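Local structure of pectinesterase (Sitophilus oryzae, 4PMH) at residues Glu222-Phe227 and Ala245-Asp250; Ala279-Lys284 and Asp320-Thr325; Ala286-Ala291 and Ser326-Thr331; Ala291-Val296 and Ser334-Ser339; Asn309-Ile314 and Tyr353-Glu358. The protein catalyses the hydrolysis of methyl esters in pectin, releasing methanol, and probably serves the rice weevil in digesting plant cell walls. All coordinates share one frame; numbering follows the deposited sequence.

Contact 1: Glu222-Phe227 and Ala245-Asp250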
# COMPACT_ATOMS: atom_id res chain seq x y z
N GLU A 222 -1.45 -6.93 6.13
CA GLU A 222 -0.46 -7.42 7.08
C GLU A 222 0.95 -7.43 6.54
O GLU A 222 1.17 -7.52 5.34
CB GLU A 222 -0.81 -8.83 7.64
CG GLU A 222 -0.95 -9.95 6.63
CD GLU A 222 -1.25 -11.33 7.26
OE1 GLU A 222 -0.66 -12.31 6.76
OE2 GLU A 222 -2.07 -11.45 8.21
N GLY A 223 1.89 -7.36 7.46
CA GLY A 223 3.30 -7.34 7.16
C GLY A 223 4.09 -7.13 8.43
O GLY A 223 3.55 -7.24 9.53
N ASP A 224 5.36 -6.82 8.28
CA ASP A 224 6.18 -6.51 9.42
C ASP A 224 7.06 -5.28 9.23
O ASP A 224 7.23 -4.56 10.18
CB ASP A 224 7.01 -7.72 9.87
CG ASP A 224 7.80 -8.38 8.74
OD1 ASP A 224 8.14 -7.74 7.71
OD2 ASP A 224 8.09 -9.59 8.90
N ILE A 225 7.58 -5.04 8.02
CA ILE A 225 8.47 -3.91 7.76
C ILE A 225 8.07 -3.12 6.50
O ILE A 225 7.99 -3.67 5.38
CB ILE A 225 9.93 -4.40 7.58
CG1 ILE A 225 10.48 -4.94 8.91
CG2 ILE A 225 10.84 -3.28 7.04
CD1 ILE A 225 11.12 -3.91 9.80
N ASP A 226 7.84 -1.82 6.70
CA ASP A 226 7.44 -0.92 5.60
C ASP A 226 6.32 -1.54 4.78
O ASP A 226 6.35 -1.49 3.55
CB ASP A 226 8.64 -0.58 4.68
CG ASP A 226 9.83 0.01 5.42
OD1 ASP A 226 9.71 0.46 6.59
OD2 ASP A 226 10.93 0.03 4.82
N PHE A 227 5.35 -2.16 5.43
CA PHE A 227 4.35 -2.93 4.67
C PHE A 227 3.23 -2.10 4.05
O PHE A 227 2.37 -2.63 3.30
CB PHE A 227 3.86 -4.19 5.42
CG PHE A 227 3.02 -3.95 6.64
CD1 PHE A 227 3.59 -3.92 7.91
CD2 PHE A 227 1.63 -3.89 6.53
CE1 PHE A 227 2.79 -3.79 9.04
CE2 PHE A 227 0.84 -3.75 7.65
CZ PHE A 227 1.41 -3.73 8.91
N ALA A 245 4.32 -11.48 13.50
CA ALA A 245 5.49 -11.84 14.30
C ALA A 245 6.16 -13.13 13.80
O ALA A 245 7.21 -13.52 14.32
CB ALA A 245 5.07 -11.98 15.76
N ASP A 246 5.60 -13.74 12.76
CA ASP A 246 6.02 -15.08 12.31
C ASP A 246 7.30 -15.09 11.49
O ASP A 246 7.93 -16.13 11.33
CB ASP A 246 4.93 -15.75 11.47
CG ASP A 246 4.88 -15.20 10.06
OD1 ASP A 246 5.09 -13.98 9.90
OD2 ASP A 246 4.67 -15.99 9.11
N ARG A 247 7.64 -13.96 10.89
CA ARG A 247 8.93 -13.87 10.22
C ARG A 247 9.93 -13.28 11.18
O ARG A 247 11.09 -13.64 11.16
CB ARG A 247 8.84 -13.01 8.96
CG ARG A 247 10.11 -13.05 8.12
CD ARG A 247 9.94 -12.26 6.84
NE ARG A 247 9.94 -10.82 7.10
CZ ARG A 247 10.76 -9.93 6.55
NH1 ARG A 247 11.70 -10.28 5.66
NH2 ARG A 247 10.63 -8.66 6.89
N ARG A 248 9.49 -12.37 12.03
CA ARG A 248 10.43 -11.64 12.86
C ARG A 248 9.73 -10.95 14.01
O ARG A 248 8.57 -10.57 13.90
CB ARG A 248 11.18 -10.63 12.01
CG ARG A 248 10.42 -10.22 10.75
CD ARG A 248 10.77 -8.82 10.33
NE ARG A 248 10.49 -7.90 11.42
CZ ARG A 248 11.19 -6.81 11.69
NH1 ARG A 248 12.24 -6.45 10.95
NH2 ARG A 248 10.83 -6.07 12.72
N SER A 249 10.48 -10.80 15.10
CA SER A 249 9.91 -10.39 16.38
C SER A 249 10.88 -9.51 17.16
O SER A 249 10.94 -9.58 18.39
CB SER A 249 9.57 -11.64 17.18
OG SER A 249 10.72 -12.43 17.36
N ASP A 250 11.66 -8.70 16.44
CA ASP A 250 12.56 -7.76 17.07
C ASP A 250 12.04 -6.34 16.90
O ASP A 250 11.82 -5.68 17.91
CB ASP A 250 14.01 -7.92 16.57
CG ASP A 250 14.22 -7.46 15.13
OD1 ASP A 250 13.25 -7.56 14.34
OD2 ASP A 250 15.34 -7.00 14.79
O HOH W 1 6.85 -11.19 11.31
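The backbones carrying Asp224 and Arg247 run past each other without pairing: the closest alpha carbons, those of Asp224 and Ala245, are 7.3 Å apart. Long side chains span the distance. Asp224 directs its carboxylate at the loop from just beyond strand 220-223, and Arg247 grips it side-on with two nitrogens. Arg247 NE reaches Asp224 OD2 at 2.9 Å on its syn lone pair, nearly straight at 172°. Arg247 NH2 meets Asp224 OD1 at 2.8 Å, tilted out of the carboxylate plane, and with an angle of 144° this second bond is the more bent. Arg248 also passes the acid, crossing it obliquely, its CG 3.0 Å from Asp224 OD2, while its NE gives a long salt bridge. One face of the Arg248 guanidinium is covered by Ile225 CG1 and CD1. A water accepts from Arg247 N and lies 3.1 Å from Asp224 OD2. An alanine in place of Arg247 would probably leave Asp224 without its two paired donors and less firmly fixed in rotation. With Asp226, the probable nucleophile, two residues on and Gln199, the probable transition-state stabiliser, near Arg247, this ion pair lies beside the probable catalytic groups and probably favours an ionised Asp224.

Contact 2: Ala279-Lys284 and Asp320-Thr325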
# COMPACT_ATOMS: atom_id res chain seq x y z
N ALA A 279 3.01 -11.21 20.53
CA ALA A 279 4.41 -10.99 20.82
C ALA A 279 4.76 -9.50 20.93
O ALA A 279 5.47 -9.10 21.86
CB ALA A 279 5.27 -11.69 19.77
N TRP A 280 4.25 -8.69 20.00
CA TRP A 280 4.48 -7.23 19.98
C TRP A 280 3.82 -6.52 21.17
O TRP A 280 4.31 -5.48 21.61
CB TRP A 280 3.93 -6.57 18.71
CG TRP A 280 4.53 -7.09 17.47
CD1 TRP A 280 3.89 -7.78 16.49
CD2 TRP A 280 5.89 -6.98 17.09
NE1 TRP A 280 4.78 -8.11 15.50
CE2 TRP A 280 6.02 -7.63 15.84
CE3 TRP A 280 7.02 -6.39 17.67
CZ2 TRP A 280 7.24 -7.72 15.17
CZ3 TRP A 280 8.24 -6.48 17.00
CH2 TRP A 280 8.34 -7.13 15.77
N SER A 281 2.70 -7.07 21.63
CA SER A 281 2.02 -6.58 22.84
C SER A 281 2.94 -6.60 24.05
O SER A 281 3.00 -5.62 24.79
CB SER A 281 0.74 -7.37 23.14
OG SER A 281 -0.41 -6.57 22.89
N SER A 282 3.67 -7.69 24.24
CA SER A 282 4.62 -7.77 25.35
C SER A 282 5.95 -7.07 24.98
O SER A 282 6.69 -6.60 25.84
CB SER A 282 4.83 -9.22 25.79
OG SER A 282 5.58 -9.97 24.85
N SER A 283 6.22 -6.96 23.68
CA SER A 283 7.45 -6.34 23.21
C SER A 283 7.40 -4.79 23.18
O SER A 283 8.36 -4.12 23.59
CB SER A 283 7.76 -6.86 21.81
OG SER A 283 9.15 -6.86 21.60
N LYS A 284 6.29 -4.25 22.70
CA LYS A 284 6.15 -2.82 22.38
C LYS A 284 7.25 -2.34 21.43
O LYS A 284 7.62 -1.16 21.45
CB LYS A 284 6.15 -1.97 23.66
CG LYS A 284 5.15 -2.41 24.72
CD LYS A 284 3.73 -2.36 24.18
CE LYS A 284 2.70 -1.98 25.24
NZ LYS A 284 2.21 -3.16 26.00
N ASP A 320 -3.45 -0.63 18.98
CA ASP A 320 -3.28 -1.57 20.10
C ASP A 320 -1.91 -1.39 20.72
O ASP A 320 -1.06 -0.69 20.19
CB ASP A 320 -3.58 -3.01 19.68
CG ASP A 320 -5.06 -3.26 19.44
OD1 ASP A 320 -5.92 -2.54 19.98
OD2 ASP A 320 -5.42 -4.16 18.68
N GLY A 321 -1.72 -1.99 21.89
CA GLY A 321 -0.51 -1.81 22.66
C GLY A 321 0.64 -2.63 22.12
O GLY A 321 1.30 -3.32 22.87
N ILE A 322 0.89 -2.52 20.82
CA ILE A 322 1.97 -3.24 20.18
C ILE A 322 3.11 -2.29 19.83
O ILE A 322 4.18 -2.71 19.41
CB ILE A 322 1.47 -3.92 18.90
CG1 ILE A 322 0.89 -2.89 17.92
CG2 ILE A 322 0.39 -4.95 19.26
CD1 ILE A 322 0.80 -3.38 16.50
N ILE A 323 2.88 -0.99 20.03
CA ILE A 323 3.85 0.02 19.63
C ILE A 323 4.56 0.65 20.80
O ILE A 323 4.11 0.58 21.96
CB ILE A 323 3.22 1.16 18.79
CG1 ILE A 323 2.15 1.92 19.61
CG2 ILE A 323 2.62 0.59 17.51
CD1 ILE A 323 2.00 3.37 19.21
N ASN A 324 5.67 1.27 20.47
CA ASN A 324 6.38 2.13 21.39
C ASN A 324 5.57 3.40 21.66
O ASN A 324 5.54 4.31 20.86
CB ASN A 324 7.73 2.49 20.80
CG ASN A 324 8.62 3.15 21.80
OD1 ASN A 324 8.16 3.88 22.67
ND2 ASN A 324 9.92 2.89 21.70
N THR A 325 4.93 3.43 22.82
CA THR A 325 3.92 4.43 23.13
C THR A 325 4.50 5.84 23.34
O THR A 325 3.79 6.84 23.18
CB THR A 325 3.08 3.94 24.34
OG1 THR A 325 1.85 3.38 23.86
CG2 THR A 325 2.76 5.03 25.33
O HOH W 2 10.11 0.35 20.95
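Trp280 and Ile322 meet through the roots of their side chains, where helix 278-283, in the connection between strands 273-276 and 286-290 of the right-handed parallel beta-helix characteristic of pectinesterases, rests on the loop that follows strand 318-319. Trp280 CB lies 3.6 Å from Ile322 CB, but the indole leads away from the loop: CG is anti to the carbonyl carbon (chi1 -60°), and NE1 bonds to Lys244 O. The CG2 branch of Ile322 lies 3.9 Å from Ser281 N, so one isoleucine touches two successive helix residues. Lys284, the first residue to leave the helix and one with positive phi, lays its bent chain against the loop, near Gly321 and Ile323. Its CD comes to 2.9 Å from Gly321 O, a tight approach, and the ammonium curls back to the helix. Gly321 is the centre of an inverse gamma turn that presents this carbonyl to the helix, where Ser281 CA also meets it at 3.3 Å in a CA-H...O contact. No clear direct hydrogen bond joins the two segments; a water links them, donating to Lys284 O and accepting a weak bond from Asn324 ND2. At the far end of the lysine, Lys284 NZ donates to Ser281 O at 2.9 Å, in the carbonyl plane.

Contact 3: Ala286-Ala291 and Ser326-Thr331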
# COMPACT_ATOMS: atom_id res chain seq x y z
N ALA A 286 7.16 -2.43 18.00
CA ALA A 286 6.75 -2.03 16.68
C ALA A 286 6.66 -0.51 16.62
O ALA A 286 6.31 0.16 17.63
CB ALA A 286 5.43 -2.66 16.32
N TYR A 287 6.96 0.04 15.45
CA TYR A 287 6.74 1.47 15.20
C TYR A 287 5.61 1.68 14.20
O TYR A 287 5.39 0.89 13.30
CB TYR A 287 7.99 2.10 14.68
CG TYR A 287 9.14 2.00 15.65
CD1 TYR A 287 9.30 2.93 16.67
CD2 TYR A 287 10.08 0.97 15.54
CE1 TYR A 287 10.36 2.84 17.56
CE2 TYR A 287 11.15 0.88 16.41
CZ TYR A 287 11.27 1.82 17.42
OH TYR A 287 12.33 1.72 18.27
N LEU A 288 4.88 2.77 14.40
CA LEU A 288 3.85 3.15 13.46
C LEU A 288 4.44 3.54 12.10
O LEU A 288 3.81 3.30 11.06
CB LEU A 288 3.04 4.32 14.02
CG LEU A 288 2.18 4.02 15.24
CD1 LEU A 288 1.48 5.29 15.72
CD2 LEU A 288 1.15 2.91 14.98
N GLY A 289 5.63 4.14 12.08
CA GLY A 289 6.16 4.59 10.81
C GLY A 289 7.60 5.07 10.81
O GLY A 289 8.20 5.32 11.87
N ARG A 290 8.13 5.17 9.59
CA ARG A 290 9.37 5.86 9.31
C ARG A 290 9.31 6.43 7.90
O ARG A 290 8.59 5.94 7.04
CB ARG A 290 10.57 4.93 9.44
CG ARG A 290 10.68 3.84 8.37
CD ARG A 290 11.86 2.94 8.69
NE ARG A 290 11.96 1.82 7.77
CZ ARG A 290 13.07 1.11 7.55
NH1 ARG A 290 14.19 1.35 8.23
NH2 ARG A 290 13.07 0.13 6.67
N ALA A 291 10.10 7.46 7.66
CA ALA A 291 10.12 8.08 6.35
C ALA A 291 10.91 7.19 5.40
O ALA A 291 12.01 6.71 5.76
CB ALA A 291 10.76 9.46 6.45
N SER A 326 5.78 5.91 23.72
CA SER A 326 6.47 7.20 23.86
C SER A 326 7.08 7.71 22.54
O SER A 326 7.21 8.93 22.35
CB SER A 326 7.60 7.11 24.90
OG SER A 326 7.26 6.23 25.95
N GLY A 327 7.46 6.79 21.64
CA GLY A 327 8.17 7.11 20.40
C GLY A 327 7.85 6.15 19.26
O GLY A 327 8.68 5.30 18.88
N PRO A 328 6.64 6.28 18.70
CA PRO A 328 6.12 5.39 17.66
C PRO A 328 6.69 5.63 16.24
O PRO A 328 6.36 4.87 15.32
CB PRO A 328 4.61 5.67 17.68
CG PRO A 328 4.47 7.03 18.26
CD PRO A 328 5.72 7.38 19.01
N TRP A 329 7.52 6.66 16.08
CA TRP A 329 8.07 7.03 14.78
C TRP A 329 9.58 6.87 14.81
O TRP A 329 10.24 7.48 15.65
CB TRP A 329 7.75 8.47 14.49
CG TRP A 329 6.32 8.83 14.60
CD1 TRP A 329 5.78 9.72 15.49
CD2 TRP A 329 5.23 8.35 13.81
NE1 TRP A 329 4.42 9.82 15.31
CE2 TRP A 329 4.06 9.00 14.27
CE3 TRP A 329 5.13 7.46 12.73
CZ2 TRP A 329 2.80 8.77 13.70
CZ3 TRP A 329 3.87 7.22 12.17
CH2 TRP A 329 2.72 7.89 12.65
N THR A 330 10.15 6.09 13.90
CA THR A 330 11.59 5.80 13.97
C THR A 330 12.42 6.39 12.80
O THR A 330 11.90 7.14 11.96
CB THR A 330 11.84 4.28 14.14
OG1 THR A 330 13.21 4.06 14.47
CG2 THR A 330 11.50 3.51 12.88
N THR A 331 13.71 6.07 12.78
CA THR A 331 14.64 6.67 11.85
C THR A 331 14.26 6.41 10.40
O THR A 331 13.84 5.30 10.06
CB THR A 331 16.05 6.12 12.11
OG1 THR A 331 16.39 6.37 13.47
CG2 THR A 331 17.08 6.78 11.23
O HOH W 3 14.62 2.73 10.86
O HOH W 4 11.42 8.90 9.90
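The ring of Tyr287 lies face-on against Thr330, whose CB sits 3.7 Å from the ring centroid and only 8° off the normal, a nearly ideal CH-pi contact. The same ring turns an edge to the loop, with Gly327 O in its plane and 3.3 Å from CE1. Leu288 makes a second overlap in which the aromatic partner comes from the other segment: its CB lies over the six-membered ring of Trp329, 3.5 Å from CZ3, while its CD1 packs on Pro328 CB. Alongside these overlaps the two segments pair briefly as parallel strands, neighbours in a sheet that also holds strands 229-230 and 252-257; such stacking of successive coils is the hallmark of the right-handed parallel beta-helix. Thr330 N donates to Gly289 O at 2.9 Å. Pro328 O takes two weak bonds, from Leu288 N and Gly289 N, at the corner where the first chain turns. Gly289 leaves room for the indole, since a beta carbon there would clash with Trp329 CZ3. Arg290 sets its CB 3.3 Å from Thr331 O, and a water links Arg290 NH1 to that same carbonyl. From there the chain, extended from CG to NE, carries the guanidinium of this probable substrate-binding residue to the salt bridge of its NH2 with Asp226 OD2, on the probable nucleophile.

Contact 4: Ala291-Val296 and Ser334-Ser339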
# COMPACT_ATOMS: atom_id res chain seq x y z
N ALA A 291 10.10 7.46 7.66
CA ALA A 291 10.12 8.08 6.35
C ALA A 291 10.91 7.19 5.40
O ALA A 291 12.01 6.71 5.76
CB ALA A 291 10.76 9.46 6.45
N TRP A 292 10.31 6.93 4.24
CA TRP A 292 11.05 6.34 3.12
C TRP A 292 11.62 7.52 2.35
O TRP A 292 10.91 8.23 1.64
CB TRP A 292 10.19 5.44 2.23
CG TRP A 292 10.95 4.89 1.02
CD1 TRP A 292 12.32 4.69 0.91
CD2 TRP A 292 10.39 4.46 -0.22
NE1 TRP A 292 12.63 4.17 -0.34
CE2 TRP A 292 11.45 4.02 -1.05
CE3 TRP A 292 9.08 4.40 -0.72
CZ2 TRP A 292 11.24 3.54 -2.34
CZ3 TRP A 292 8.87 3.94 -2.00
CH2 TRP A 292 9.94 3.51 -2.79
N ASP A 293 12.91 7.73 2.57
CA ASP A 293 13.63 8.86 2.02
C ASP A 293 14.20 8.38 0.67
O ASP A 293 15.44 8.26 0.52
CB ASP A 293 14.76 9.30 3.00
CG ASP A 293 14.29 10.32 4.05
OD1 ASP A 293 13.09 10.71 4.05
OD2 ASP A 293 15.16 10.75 4.84
N SER A 294 13.31 8.07 -0.27
CA SER A 294 13.73 7.52 -1.58
C SER A 294 14.70 8.44 -2.31
O SER A 294 14.48 9.65 -2.41
CB SER A 294 12.55 7.18 -2.51
OG SER A 294 11.52 8.14 -2.42
N GLY A 295 15.79 7.84 -2.79
CA GLY A 295 16.83 8.56 -3.52
C GLY A 295 17.74 9.42 -2.68
O GLY A 295 18.55 10.16 -3.22
N VAL A 296 17.63 9.32 -1.35
CA VAL A 296 18.47 10.08 -0.43
C VAL A 296 19.53 9.16 0.14
O VAL A 296 19.21 8.20 0.84
CB VAL A 296 17.66 10.69 0.73
CG1 VAL A 296 18.59 11.44 1.70
CG2 VAL A 296 16.56 11.59 0.18
N SER A 334 17.04 6.65 5.12
CA SER A 334 18.29 7.37 4.87
C SER A 334 19.22 7.50 6.08
O SER A 334 20.40 7.84 5.91
CB SER A 334 17.96 8.78 4.37
OG SER A 334 17.27 9.55 5.35
N GLY A 335 18.72 7.23 7.28
CA GLY A 335 19.42 7.56 8.51
C GLY A 335 18.98 8.89 9.10
O GLY A 335 19.42 9.28 10.19
N ARG A 336 18.12 9.62 8.39
CA ARG A 336 17.62 10.88 8.91
C ARG A 336 16.79 10.64 10.17
O ARG A 336 15.75 10.00 10.12
CB ARG A 336 16.78 11.61 7.86
CG ARG A 336 16.09 12.86 8.40
CD ARG A 336 15.49 13.67 7.29
NE ARG A 336 14.37 13.03 6.59
CZ ARG A 336 13.10 13.43 6.64
NH1 ARG A 336 12.73 14.47 7.39
NH2 ARG A 336 12.19 12.78 5.93
N THR A 337 17.28 11.14 11.30
CA THR A 337 16.62 10.92 12.59
C THR A 337 15.18 11.46 12.58
O THR A 337 14.90 12.48 11.95
CB THR A 337 17.38 11.59 13.73
OG1 THR A 337 17.26 13.00 13.62
CG2 THR A 337 18.83 11.22 13.71
N TYR A 338 14.28 10.76 13.26
CA TYR A 338 12.89 11.23 13.39
C TYR A 338 12.88 12.54 14.18
O TYR A 338 13.54 12.64 15.23
CB TYR A 338 11.96 10.21 14.07
CG TYR A 338 10.61 10.86 14.32
CD1 TYR A 338 9.75 11.14 13.26
CD2 TYR A 338 10.23 11.26 15.60
CE1 TYR A 338 8.55 11.80 13.47
CE2 TYR A 338 9.04 11.93 15.82
CZ TYR A 338 8.19 12.20 14.77
OH TYR A 338 7.01 12.84 15.02
N SER A 339 12.18 13.54 13.66
CA SER A 339 12.01 14.81 14.37
C SER A 339 10.55 15.29 14.29
O SER A 339 10.04 15.58 13.21
CB SER A 339 12.96 15.87 13.80
OG SER A 339 12.95 17.07 14.58
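An unusually short hydrogen bond, modelled at 2.5 Å, runs from Ser334 OG to Asp293 OD2; its exact length deserves some reserve. The same oxygen takes a second donor, Arg336 NE, at 3.0 Å and nearly straight. Arg336 NH2 completes the side-on grip by reaching Asp293 OD1 at 2.9 Å. Both nitrogens meet syn lone pairs of the carboxylate oxygens, and the carboxylate and guanidinium planes are only 11° apart, so the carboxylate meets the edge of the guanidinium almost in one plane. Asp293 is buried, and three donors thus satisfy its two oxygens, an environment likely to keep it ionised.

The hydroxyl of Ser334 works in both directions. With OG between the backbone N and the carbonyl carbon (chi1 64°), it gives to the aspartate and accepts from Arg336 N at 3.2 Å, which makes the residue the head of an ST turn. This fold of the chain sets the arginine beside the serine, ready to share the same acid. Carbon contacts adjoin the polar group: Val296 CG1 rests 3.8 Å from Ser334 CB, and the Ala291 methyl lies near Arg336 NH2. That nitrogen has a further partner in Asn309 OD1, and the arginine also makes a cation-pi contact with Tyr302.

In segment 291-296, Asp293 is the centre of an inverse gamma turn and opens a type II beta turn closed by Val296. The arrangement ties together two loops from successive coils of the parallel beta-helix, and the tied loop carries Trp292, a probable substrate-binding residue of the pectinesterase cleft.

Contact 5: Asn309-Ile314 and Tyr353-Glu358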
# COMPACT_ATOMS: atom_id res chain seq x y z
N ASN A 309 9.45 13.71 1.80
CA ASN A 309 9.22 13.82 3.21
C ASN A 309 7.86 13.26 3.54
O ASN A 309 6.83 13.96 3.52
CB ASN A 309 9.40 15.27 3.69
CG ASN A 309 9.50 15.38 5.20
OD1 ASN A 309 9.98 14.47 5.90
ND2 ASN A 309 9.03 16.51 5.70
N GLY A 310 7.87 11.95 3.83
CA GLY A 310 6.64 11.16 4.00
C GLY A 310 5.58 11.80 4.87
O GLY A 310 5.87 12.29 5.96
N GLN A 311 4.34 11.79 4.39
CA GLN A 311 3.21 12.41 5.08
C GLN A 311 2.21 11.34 5.47
O GLN A 311 1.81 10.54 4.62
CB GLN A 311 2.55 13.48 4.21
CG GLN A 311 1.72 14.53 4.95
CD GLN A 311 0.32 14.08 5.33
OE1 GLN A 311 -0.26 13.19 4.71
NE2 GLN A 311 -0.22 14.70 6.38
N LEU A 312 1.80 11.36 6.74
CA LEU A 312 0.89 10.38 7.31
C LEU A 312 0.11 10.96 8.49
O LEU A 312 0.69 11.45 9.43
CB LEU A 312 1.65 9.16 7.83
CG LEU A 312 0.87 8.15 8.65
CD1 LEU A 312 -0.26 7.48 7.88
CD2 LEU A 312 1.83 7.08 9.15
N ILE A 313 -1.21 10.86 8.43
CA ILE A 313 -2.07 11.16 9.56
C ILE A 313 -2.89 9.93 9.95
O ILE A 313 -3.55 9.33 9.11
CB ILE A 313 -2.97 12.34 9.22
CG1 ILE A 313 -2.09 13.60 9.16
CG2 ILE A 313 -4.10 12.49 10.26
CD1 ILE A 313 -2.83 14.81 8.67
N ILE A 314 -2.81 9.56 11.23
CA ILE A 314 -3.68 8.52 11.79
C ILE A 314 -4.69 9.20 12.68
O ILE A 314 -4.32 9.79 13.70
CB ILE A 314 -2.89 7.48 12.57
CG1 ILE A 314 -1.90 6.78 11.64
CG2 ILE A 314 -3.83 6.45 13.19
CD1 ILE A 314 -0.82 6.00 12.36
N TYR A 353 11.09 19.01 9.66
CA TYR A 353 10.61 17.97 10.54
C TYR A 353 9.87 16.93 9.70
O TYR A 353 9.49 17.19 8.55
CB TYR A 353 9.62 18.54 11.53
CG TYR A 353 10.19 19.61 12.43
CD1 TYR A 353 10.78 19.27 13.64
CD2 TYR A 353 10.13 20.95 12.07
CE1 TYR A 353 11.31 20.24 14.47
CE2 TYR A 353 10.65 21.94 12.90
CZ TYR A 353 11.25 21.58 14.09
OH TYR A 353 11.78 22.54 14.92
N ASN A 354 9.65 15.76 10.29
CA ASN A 354 8.79 14.77 9.69
C ASN A 354 7.35 15.24 9.67
O ASN A 354 7.00 16.23 10.33
CB ASN A 354 8.94 13.44 10.39
CG ASN A 354 10.29 12.82 10.14
OD1 ASN A 354 11.21 13.00 10.94
ND2 ASN A 354 10.43 12.16 8.99
N ARG A 355 6.52 14.55 8.89
CA ARG A 355 5.11 14.90 8.76
C ARG A 355 4.23 13.73 9.14
O ARG A 355 3.31 13.34 8.40
CB ARG A 355 4.77 15.38 7.33
CG ARG A 355 5.74 16.39 6.69
CD ARG A 355 5.89 16.10 5.17
NE ARG A 355 4.82 16.78 4.52
CZ ARG A 355 4.39 16.62 3.28
NH1 ARG A 355 4.93 15.76 2.42
NH2 ARG A 355 3.37 17.38 2.94
N PHE A 356 4.51 13.16 10.30
CA PHE A 356 3.71 12.10 10.86
C PHE A 356 2.90 12.65 12.02
O PHE A 356 3.47 13.20 12.96
CB PHE A 356 4.60 10.96 11.37
CG PHE A 356 5.55 10.41 10.35
CD1 PHE A 356 5.23 10.37 9.01
CD2 PHE A 356 6.77 9.90 10.75
CE1 PHE A 356 6.11 9.84 8.08
CE2 PHE A 356 7.66 9.37 9.83
CZ PHE A 356 7.33 9.34 8.50
N TRP A 357 1.58 12.53 11.95
CA TRP A 357 0.72 13.14 12.96
C TRP A 357 -0.44 12.24 13.34
O TRP A 357 -0.83 11.36 12.58
CB TRP A 357 0.12 14.46 12.45
CG TRP A 357 1.05 15.32 11.62
CD1 TRP A 357 1.17 15.33 10.25
CD2 TRP A 357 1.95 16.31 12.11
NE1 TRP A 357 2.11 16.25 9.87
CE2 TRP A 357 2.61 16.87 10.98
CE3 TRP A 357 2.29 16.77 13.38
CZ2 TRP A 357 3.58 17.87 11.10
CZ3 TRP A 357 3.26 17.75 13.50
CH2 TRP A 357 3.89 18.30 12.35
N GLU A 358 -1.03 12.51 14.49
CA GLU A 358 -2.21 11.78 14.93
C GLU A 358 -3.29 12.74 15.40
O GLU A 358 -2.98 13.85 15.79
CB GLU A 358 -1.86 10.89 16.09
CG GLU A 358 -0.93 9.75 15.74
CD GLU A 358 -0.50 9.06 16.99
OE1 GLU A 358 0.65 9.30 17.39
OE2 GLU A 358 -1.31 8.35 17.62
O HOH W 5 8.19 12.67 7.30
O HOH W 6 1.71 17.18 7.19
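Tyr353 joins the contact through its backbone, its O receiving Asn309 ND2 at 3.0 Å close to the plane of the Asn309 amide. Asn354 follows, its OD1 accepting from Ser339 N, and here a water takes over: it accepts from Asn354 ND2 and Arg355 N and donates to Gly310 O and to Asn309 OD1, which also bonds Arg336 NH2, filling its four bonding positions where the two chains have not yet come into strand register. Arg355 bends over the neighbouring strand, one face of its guanidinium lying on Gln311 CB, which is 3.7 Å above the plane and over its centre. NH1 points to Asn309 O, whose position is less certain, and NH2 is held by Lys263 O and Asn349 OD1. An alanine here would probably uncover Gln311 and leave Lys263 O without this donor. The carbonyl of Arg355 starts the regular pairing by accepting from Leu312 N at 3.0 Å. Strands 311-314 and 355-358 then run parallel, 6° apart, at the outer end of the long sheet of the right-handed beta-helix. Phe356 sits on the face shared with Leu312, its CE1 3.2 Å from Gly310 O and its CD1 packed on Leu312 CB. Trp357 occupies the opposite face; its N donates to Leu312 O at 2.9 Å, and its O accepts from Ile314 N. The indole presents an edge, with CD1 3.8 Å from Ile313 CG1, while a second water accepts from both Trp357 NE1 and Gln311 NE2; Gln311 OE1 accepts from Gly266 N. Glu358 brings its CA to 3.2 Å from Ile314 O, and its carboxylate forms a salt bridge to Arg10.

Contact 5 is the buried one of the set, two regular parallel strands; contacts 1 to 4 are only partly buried. Contact 3 also pairs parallel strands, but briefly, with one good bond and two weak ones, and it leans on contact 5 where Trp329 packs against Phe356 and Leu312. Chemistry follows place: contacts 1 and 4, made by loops, rely on side-on arginine-aspartate pairs, whereas contact 2, at a helix end, relies on packing and CA-H...O contacts. Contacts 1 and 3 meet in the probable active site through the Asp226-Arg290 salt bridge. Contacts 3 and 4 share Ala291, and Arg336 of contact 4 bonds to Asn309 of contact 5.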